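Type I modular polyketide synthase (Streptomyces albus subsp. albus, PDB 6IYT) probably transfers an ethylmalonyl extender unit from its coenzyme A thioester to the acyl carrier protein, as the acyltransferase domain of a salinomycin synthase module. Local coordinates at residues A[145-157]-A[186-198]. Numbering follows the deposited sequence.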
ATOM      1  N   VAL A 145       3.774  -5.979 -16.029  1.00  6.50           N
ATOM      2  CA  VAL A 145       2.614  -5.141 -15.688  1.00  7.33           C
ATOM      3  C   VAL A 145       3.068  -3.956 -14.806  1.00  5.98           C
ATOM      4  O   VAL A 145       2.753  -2.775 -15.085  1.00  6.69           O
ATOM      5  CB  VAL A 145       1.543  -5.948 -14.906  1.00  8.75           C
ATOM      6  CG1 VAL A 145       0.603  -4.995 -14.198  1.00 11.65           C
ATOM      7  CG2 VAL A 145       0.765  -6.865 -15.840  1.00 10.91           C
ATOM      8  N   PHE A 146       3.880  -4.257 -13.793  1.00  6.04           N
ATOM      9  CA  PHE A 146       4.406  -3.217 -12.913  1.00  5.15           C
ATOM     10  C   PHE A 146       5.322  -2.269 -13.682  1.00  5.61           C
ATOM     11  O   PHE A 146       5.204  -1.060 -13.573  1.00  6.25           O
ATOM     12  CB  PHE A 146       5.141  -3.840 -11.725  1.00  4.94           C
ATOM     13  CG  PHE A 146       5.692  -2.831 -10.739  1.00  5.38           C
ATOM     14  CD1 PHE A 146       4.852  -2.109  -9.919  1.00  5.73           C
ATOM     15  CD2 PHE A 146       7.042  -2.581 -10.679  1.00  6.10           C
ATOM     16  CE1 PHE A 146       5.364  -1.209  -9.006  1.00  6.58           C
ATOM     17  CE2 PHE A 146       7.561  -1.710  -9.754  1.00  6.41           C
ATOM     18  CZ  PHE A 146       6.719  -1.051  -8.887  1.00  6.72           C
ATOM     19  N   ALA A 147       6.219  -2.816 -14.469  1.00  5.72           N
ATOM     20  CA  ALA A 147       7.190  -1.987 -15.181  1.00  6.11           C
ATOM     21  C   ALA A 147       6.499  -1.045 -16.183  1.00  6.50           C
ATOM     22  O   ALA A 147       6.932   0.089 -16.385  1.00  6.74           O
ATOM     23  CB  ALA A 147       8.206  -2.881 -15.879  1.00  6.36           C
ATOM     24  N   ALA A 148       5.483  -1.553 -16.884  1.00  6.49           N
ATOM     25  CA  ALA A 148       4.747  -0.736 -17.854  1.00  7.65           C
ATOM     26  C   ALA A 148       4.072   0.447 -17.197  1.00  8.40           C
ATOM     27  O   ALA A 148       4.067   1.555 -17.746  1.00  7.83           O
ATOM     28  CB  ALA A 148       3.717  -1.582 -18.582  1.00  8.88           C
ATOM     29  N   ARG A 149       3.389   0.196 -16.081  1.00  7.51           N
ATOM     30  CA  ARG A 149       2.704   1.239 -15.392  1.00  6.96           C
ATOM     31  C   ARG A 149       3.686   2.194 -14.788  1.00  6.16           C
ATOM     32  O   ARG A 149       3.493   3.411 -14.843  1.00  6.09           O
ATOM     33  CB  ARG A 149       1.781   0.677 -14.332  1.00  7.09           C
ATOM     34  CG  ARG A 149       0.978   1.754 -13.620  1.00  8.09           C
ATOM     35  CD  ARG A 149       0.045   2.488 -14.576  1.00  9.33           C
ATOM     36  NE  ARG A 149      -0.979   3.219 -13.836  1.00  9.63           N
ATOM     37  CZ  ARG A 149      -1.626   4.284 -14.276  1.00 13.51           C
ATOM     38  NH1 ARG A 149      -2.599   4.796 -13.542  1.00 14.60           N
ATOM     39  NH2 ARG A 149      -1.384   4.768 -15.484  1.00 13.30           N
ATOM     40  N   PHE A 150       4.786   1.653 -14.272  1.00  5.59           N
ATOM     41  CA  PHE A 150       5.850   2.482 -13.687  1.00  6.25           C
ATOM     42  C   PHE A 150       6.451   3.429 -14.753  1.00  6.13           C
ATOM     43  O   PHE A 150       6.537   4.606 -14.528  1.00  5.77           O
ATOM     44  CB  PHE A 150       6.934   1.581 -13.038  1.00  6.15           C
ATOM     45  CG  PHE A 150       8.053   2.336 -12.350  1.00  7.57           C
ATOM     46  CD1 PHE A 150       9.062   2.950 -13.089  1.00  8.40           C
ATOM     47  CD2 PHE A 150       8.167   2.320 -10.967  1.00  8.31           C
ATOM     48  CE1 PHE A 150      10.091   3.613 -12.451  1.00  8.07           C
ATOM     49  CE2 PHE A 150       9.237   2.929 -10.333  1.00  9.40           C
ATOM     50  CZ  PHE A 150      10.179   3.600 -11.083  1.00  8.50           C
ATOM     51  N   ALA A 151       6.578   2.938 -15.990  1.00  6.41           N
ATOM     52  CA  ALA A 151       7.075   3.772 -17.087  1.00  6.84           C
ATOM     53  C   ALA A 151       6.131   4.910 -17.406  1.00  9.01           C
ATOM     54  O   ALA A 151       6.585   6.054 -17.599  1.00  7.73           O
ATOM     55  CB  ALA A 151       7.320   2.929 -18.329  1.00  6.77           C
ATOM     56  N   GLU A 152       4.825   4.629 -17.432  1.00  8.80           N
ATOM     57  CA  GLU A 152       3.812   5.672 -17.702  1.00 10.52           C
ATOM     58  C   GLU A 152       3.882   6.751 -16.649  1.00  8.76           C
ATOM     59  O   GLU A 152       3.801   7.940 -16.951  1.00  8.64           O
ATOM     60  CB  GLU A 152       2.388   5.088 -17.713  1.00 13.76           C
ATOM     61  CG  GLU A 152       2.156   3.976 -18.727  1.00 20.17           C
ATOM     62  CD  GLU A 152       0.707   3.447 -18.719  1.00 29.58           C
ATOM     63  OE1 GLU A 152      -0.044   3.735 -17.742  1.00 21.61           O
ATOM     64  OE2 GLU A 152       0.292   2.831 -19.744  1.00 33.31           O
ATOM     65  N   VAL A 153       3.892   6.336 -15.388  1.00  6.83           N
ATOM     66  CA  VAL A 153       3.821   7.281 -14.302  1.00  6.91           C
ATOM     67  C   VAL A 153       5.142   8.086 -14.153  1.00  6.73           C
ATOM     68  O   VAL A 153       5.120   9.296 -14.012  1.00  8.09           O
ATOM     69  CB  VAL A 153       3.521   6.571 -12.998  1.00  6.25           C
ATOM     70  CG1 VAL A 153       3.494   7.583 -11.862  1.00  7.57           C
ATOM     71  CG2 VAL A 153       2.189   5.830 -13.098  1.00  6.92           C
ATOM     72  N   ALA A 154       6.261   7.407 -14.332  1.00  6.32           N
ATOM     73  CA  ALA A 154       7.581   8.050 -14.347  1.00  7.57           C
ATOM     74  C   ALA A 154       7.689   9.118 -15.408  1.00  8.27           C
ATOM     75  O   ALA A 154       8.269  10.174 -15.161  1.00  8.17           O
ATOM     76  CB  ALA A 154       8.679   7.030 -14.525  1.00  8.20           C
ATOM     77  N   SER A 155       7.076   8.885 -16.557  1.00 10.24           N
ATOM     78  CA  SER A 155       7.107   9.867 -17.638  1.00 11.65           C
ATOM     79  C   SER A 155       6.413  11.113 -17.230  1.00 11.26           C
ATOM     80  O   SER A 155       6.843  12.189 -17.578  1.00  9.66           O
ATOM     81  CB  SER A 155       6.471   9.328 -18.907  1.00 14.14           C
ATOM     82  OG  SER A 155       7.299   8.329 -19.467  1.00 23.44           O
ATOM     83  N   ALA A 156       5.315  10.959 -16.498  1.00  9.56           N
ATOM     84  CA  ALA A 156       4.589  12.087 -15.988  1.00 10.12           C
ATOM     85  C   ALA A 156       5.408  12.868 -14.987  1.00  9.80           C
ATOM     86  O   ALA A 156       5.451  14.103 -15.048  1.00  7.81           O
ATOM     87  CB  ALA A 156       3.260  11.644 -15.384  1.00 11.68           C
ATOM     88  N   VAL A 157       6.134  12.192 -14.101  1.00  7.69           N
ATOM     89  CA  VAL A 157       6.922  12.958 -13.165  1.00  8.74           C
ATOM     90  C   VAL A 157       8.200  13.553 -13.786  1.00  8.91           C
ATOM     91  O   VAL A 157       8.524  14.703 -13.516  1.00  7.93           O
ATOM     92  CB  VAL A 157       7.191  12.314 -11.806  1.00 14.06           C
ATOM     93  CG1 VAL A 157       6.347  11.106 -11.521  1.00 12.66           C
ATOM     94  CG2 VAL A 157       8.665  12.201 -11.493  1.00 11.02           C
ATOM     95  N   PRO A 186       8.165  11.936  -5.083  1.00  4.45           N
ATOM     96  CA  PRO A 186       7.712  11.540  -6.410  1.00  4.69           C
ATOM     97  C   PRO A 186       8.006  10.087  -6.743  1.00  4.49           C
ATOM     98  O   PRO A 186       7.219   9.438  -7.485  1.00  4.81           O
ATOM     99  CB  PRO A 186       8.499  12.503  -7.356  1.00  5.30           C
ATOM    100  CG  PRO A 186       8.805  13.693  -6.497  1.00  5.69           C
ATOM    101  CD  PRO A 186       9.114  13.063  -5.144  1.00  5.13           C
ATOM    102  N   VAL A 187       9.052   9.524  -6.135  1.00  4.76           N
ATOM    103  CA  VAL A 187       9.340   8.092  -6.317  1.00  5.21           C
ATOM    104  C   VAL A 187       8.264   7.217  -5.616  1.00  5.23           C
ATOM    105  O   VAL A 187       7.714   6.323  -6.223  1.00  4.71           O
ATOM    106  CB  VAL A 187      10.716   7.732  -5.803  1.00  6.38           C
ATOM    107  CG1 VAL A 187      10.838   6.239  -5.653  1.00  7.44           C
ATOM    108  CG2 VAL A 187      11.772   8.269  -6.741  1.00  6.34           C
ATOM    109  N   LEU A 188       7.897   7.584  -4.385  1.00  5.74           N
ATOM    110  CA  LEU A 188       6.792   6.918  -3.673  1.00  6.39           C
ATOM    111  C   LEU A 188       5.483   6.964  -4.441  1.00  5.43           C
ATOM    112  O   LEU A 188       4.753   5.993  -4.466  1.00  4.62           O
ATOM    113  CB  LEU A 188       6.598   7.544  -2.300  1.00  8.31           C
ATOM    114  CG  LEU A 188       7.046   6.826  -1.030  1.00 15.63           C
ATOM    115  CD1 LEU A 188       8.081   5.758  -1.234  1.00 15.91           C
ATOM    116  CD2 LEU A 188       7.446   7.813   0.064  1.00 12.64           C
ATOM    117  N   PHE A 189       5.152   8.146  -4.977  1.00  4.81           N
ATOM    118  CA  PHE A 189       4.008   8.324  -5.826  1.00  4.80           C
ATOM    119  C   PHE A 189       4.021   7.321  -6.997  1.00  5.56           C
ATOM    120  O   PHE A 189       3.050   6.625  -7.222  1.00  4.51           O
ATOM    121  CB  PHE A 189       3.989   9.746  -6.368  1.00  5.21           C
ATOM    122  CG  PHE A 189       3.024   9.958  -7.486  1.00  4.68           C
ATOM    123  CD1 PHE A 189       1.694  10.238  -7.219  1.00  4.70           C
ATOM    124  CD2 PHE A 189       3.467  10.074  -8.764  1.00  4.41           C
ATOM    125  CE1 PHE A 189       0.791  10.494  -8.242  1.00  4.44           C
ATOM    126  CE2 PHE A 189       2.595  10.353  -9.793  1.00  4.13           C
ATOM    127  CZ  PHE A 189       1.241  10.571  -9.526  1.00  4.40           C
ATOM    128  N   THR A 190       5.163   7.192  -7.659  1.00  4.77           N
ATOM    129  CA  THR A 190       5.262   6.331  -8.828  1.00  6.07           C
ATOM    130  C   THR A 190       5.096   4.893  -8.416  1.00  5.20           C
ATOM    131  O   THR A 190       4.329   4.166  -9.028  1.00  5.10           O
ATOM    132  CB  THR A 190       6.604   6.512  -9.574  1.00  7.31           C
ATOM    133  OG1 THR A 190       7.677   6.006  -8.776  1.00 22.83           O
ATOM    134  CG2 THR A 190       6.819   7.916  -9.850  1.00  5.55           C
ATOM    135  N   VAL A 191       5.689   4.533  -7.301  1.00  4.98           N
ATOM    136  CA  VAL A 191       5.628   3.157  -6.838  1.00  4.86           C
ATOM    137  C   VAL A 191       4.184   2.794  -6.391  1.00  4.91           C
ATOM    138  O   VAL A 191       3.654   1.735  -6.780  1.00  4.86           O
ATOM    139  CB  VAL A 191       6.619   2.901  -5.701  1.00  5.33           C
ATOM    140  CG1 VAL A 191       6.297   1.611  -5.008  1.00  5.33           C
ATOM    141  CG2 VAL A 191       8.039   2.883  -6.221  1.00  5.44           C
ATOM    142  N   MET A 192       3.515   3.711  -5.688  1.00  4.87           N
ATOM    143  CA  MET A 192       2.152   3.406  -5.129  1.00  4.83           C
ATOM    144  C   MET A 192       1.109   3.306  -6.247  1.00  4.78           C
ATOM    145  O   MET A 192       0.273   2.391  -6.274  1.00  4.97           O
ATOM    146  CB  MET A 192       1.741   4.480  -4.136  1.00  5.79           C
ATOM    147  CG  MET A 192       2.352   4.306  -2.775  1.00  5.81           C
ATOM    148  SD  MET A 192       1.632   5.423  -1.536  1.00  8.61           S
ATOM    149  CE  MET A 192       2.023   7.006  -2.200  1.00  8.75           C
ATOM    150  N   VAL A 193       1.200   4.189  -7.208  1.00  4.33           N
ATOM    151  CA  VAL A 193       0.297   4.128  -8.318  1.00  4.77           C
ATOM    152  C   VAL A 193       0.537   2.855  -9.117  1.00  4.72           C
ATOM    153  O   VAL A 193      -0.411   2.226  -9.596  1.00  5.74           O
ATOM    154  CB  VAL A 193       0.453   5.370  -9.230  1.00  5.25           C
ATOM    155  CG1 VAL A 193      -0.372   5.193 -10.496  1.00  5.90           C
ATOM    156  CG2 VAL A 193       0.044   6.648  -8.488  1.00  6.32           C
ATOM    157  N   SER A 194       1.804   2.483  -9.314  1.00  4.36           N
ATOM    158  CA  SER A 194       2.112   1.328 -10.158  1.00  4.61           C
ATOM    159  C   SER A 194       1.770   0.013  -9.482  1.00  4.24           C
ATOM    160  O   SER A 194       1.423  -0.971 -10.152  1.00  4.69           O
ATOM    161  CB  SER A 194       3.587   1.316 -10.553  1.00  5.40           C
ATOM    162  OG  SER A 194       3.930   2.515 -11.212  1.00  5.93           O
ATOM    163  N   LEU A 195       1.859  -0.018  -8.158  1.00  4.14           N
ATOM    164  CA  LEU A 195       1.469  -1.208  -7.410  1.00  4.57           C
ATOM    165  C   LEU A 195      -0.024  -1.472  -7.506  1.00  4.53           C
ATOM    166  O   LEU A 195      -0.449  -2.619  -7.581  1.00  4.71           O
ATOM    167  CB  LEU A 195       1.908  -1.131  -5.951  1.00  4.62           C
ATOM    168  CG  LEU A 195       3.378  -1.243  -5.628  1.00  4.74           C
ATOM    169  CD1 LEU A 195       3.589  -1.010  -4.142  1.00  5.28           C
ATOM    170  CD2 LEU A 195       3.967  -2.582  -6.018  1.00  4.99           C
ATOM    171  N   ALA A 196      -0.816  -0.430  -7.699  1.00  5.12           N
ATOM    172  CA  ALA A 196      -2.270  -0.645  -7.871  1.00  4.93           C
ATOM    173  C   ALA A 196      -2.561  -1.429  -9.190  1.00  5.09           C
ATOM    174  O   ALA A 196      -3.463  -2.284  -9.240  1.00  4.56           O
ATOM    175  CB  ALA A 196      -2.992   0.661  -7.857  1.00  4.72           C
ATOM    176  N   ALA A 197      -1.692  -1.275 -10.190  1.00  4.92           N
ATOM    177  CA  ALA A 197      -1.850  -1.996 -11.430  1.00  5.62           C
ATOM    178  C   ALA A 197      -1.553  -3.491 -11.302  1.00  5.20           C
ATOM    179  O   ALA A 197      -2.071  -4.278 -12.063  1.00  6.60           O
ATOM    180  CB  ALA A 197      -0.988  -1.384 -12.524  1.00  6.11           C
ATOM    181  N   VAL A 198      -0.709  -3.875 -10.343  1.00  5.83           N
ATOM    182  CA  VAL A 198      -0.428  -5.276 -10.093  1.00  5.81           C
ATOM    183  C   VAL A 198      -1.703  -5.960  -9.577  1.00  5.88           C
ATOM    184  O   VAL A 198      -2.078  -7.014 -10.038  1.00  5.58           O
ATOM    185  CB  VAL A 198       0.722  -5.442  -9.071  1.00  5.88           C
ATOM    186  CG1 VAL A 198       0.860  -6.879  -8.616  1.00  6.64           C
ATOM    187  CG2 VAL A 198       2.024  -4.923  -9.664  1.00  6.57           C
TER
HETATM  188  O   HOH W   1      -2.406   2.467 -11.388  1.00 10.75           O
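Arg149 to Ser194 and Val153 to Thr190 are the nearest backbone pairs where helices 145-157 and 186-198 run roughly antiparallel, their axes 8.3 Å apart at an angle of 141°. The small Ser194, opposite Arg149 in the closest CA pair, allows this approach and is a knob among Phe146, Arg149, Phe150 and Val153. Its OG, anti to its own carbonyl carbon (chi1 -57°), lies 3.1 Å from Phe150 CA, yet its hydrogen bond turns back within the helix, to Thr190 O at 2.8 Å. That carbonyl also accepts Ser194 N from the opposite face. Two reciprocal knobs flank it. Phe146 enters among Val191, Ser194, Leu195 and Val198, its CE1 3.6 Å from Leu195 CD2, while Val153 directs CG1 to Phe189 CE2 (3.6 Å) and CG2 to Val193 CG1. Arg149, bent at chi2 (63°), sets CG against Ser194 CA (3.7 Å) and Ala197 CB; its NE reaches Val193 O through a water, and NH2 forms a salt bridge with Glu152 OE1 (2.8 Å). Helix 137-142 meets Phe146 and Leu195, helix 165-170 Phe150 and Val157, helix 228-245 Arg149 and Phe189; Met192 O bonds Ser394 OG, just after strand 388-393, tying the pair to the parallel sheet of the acyltransferase core.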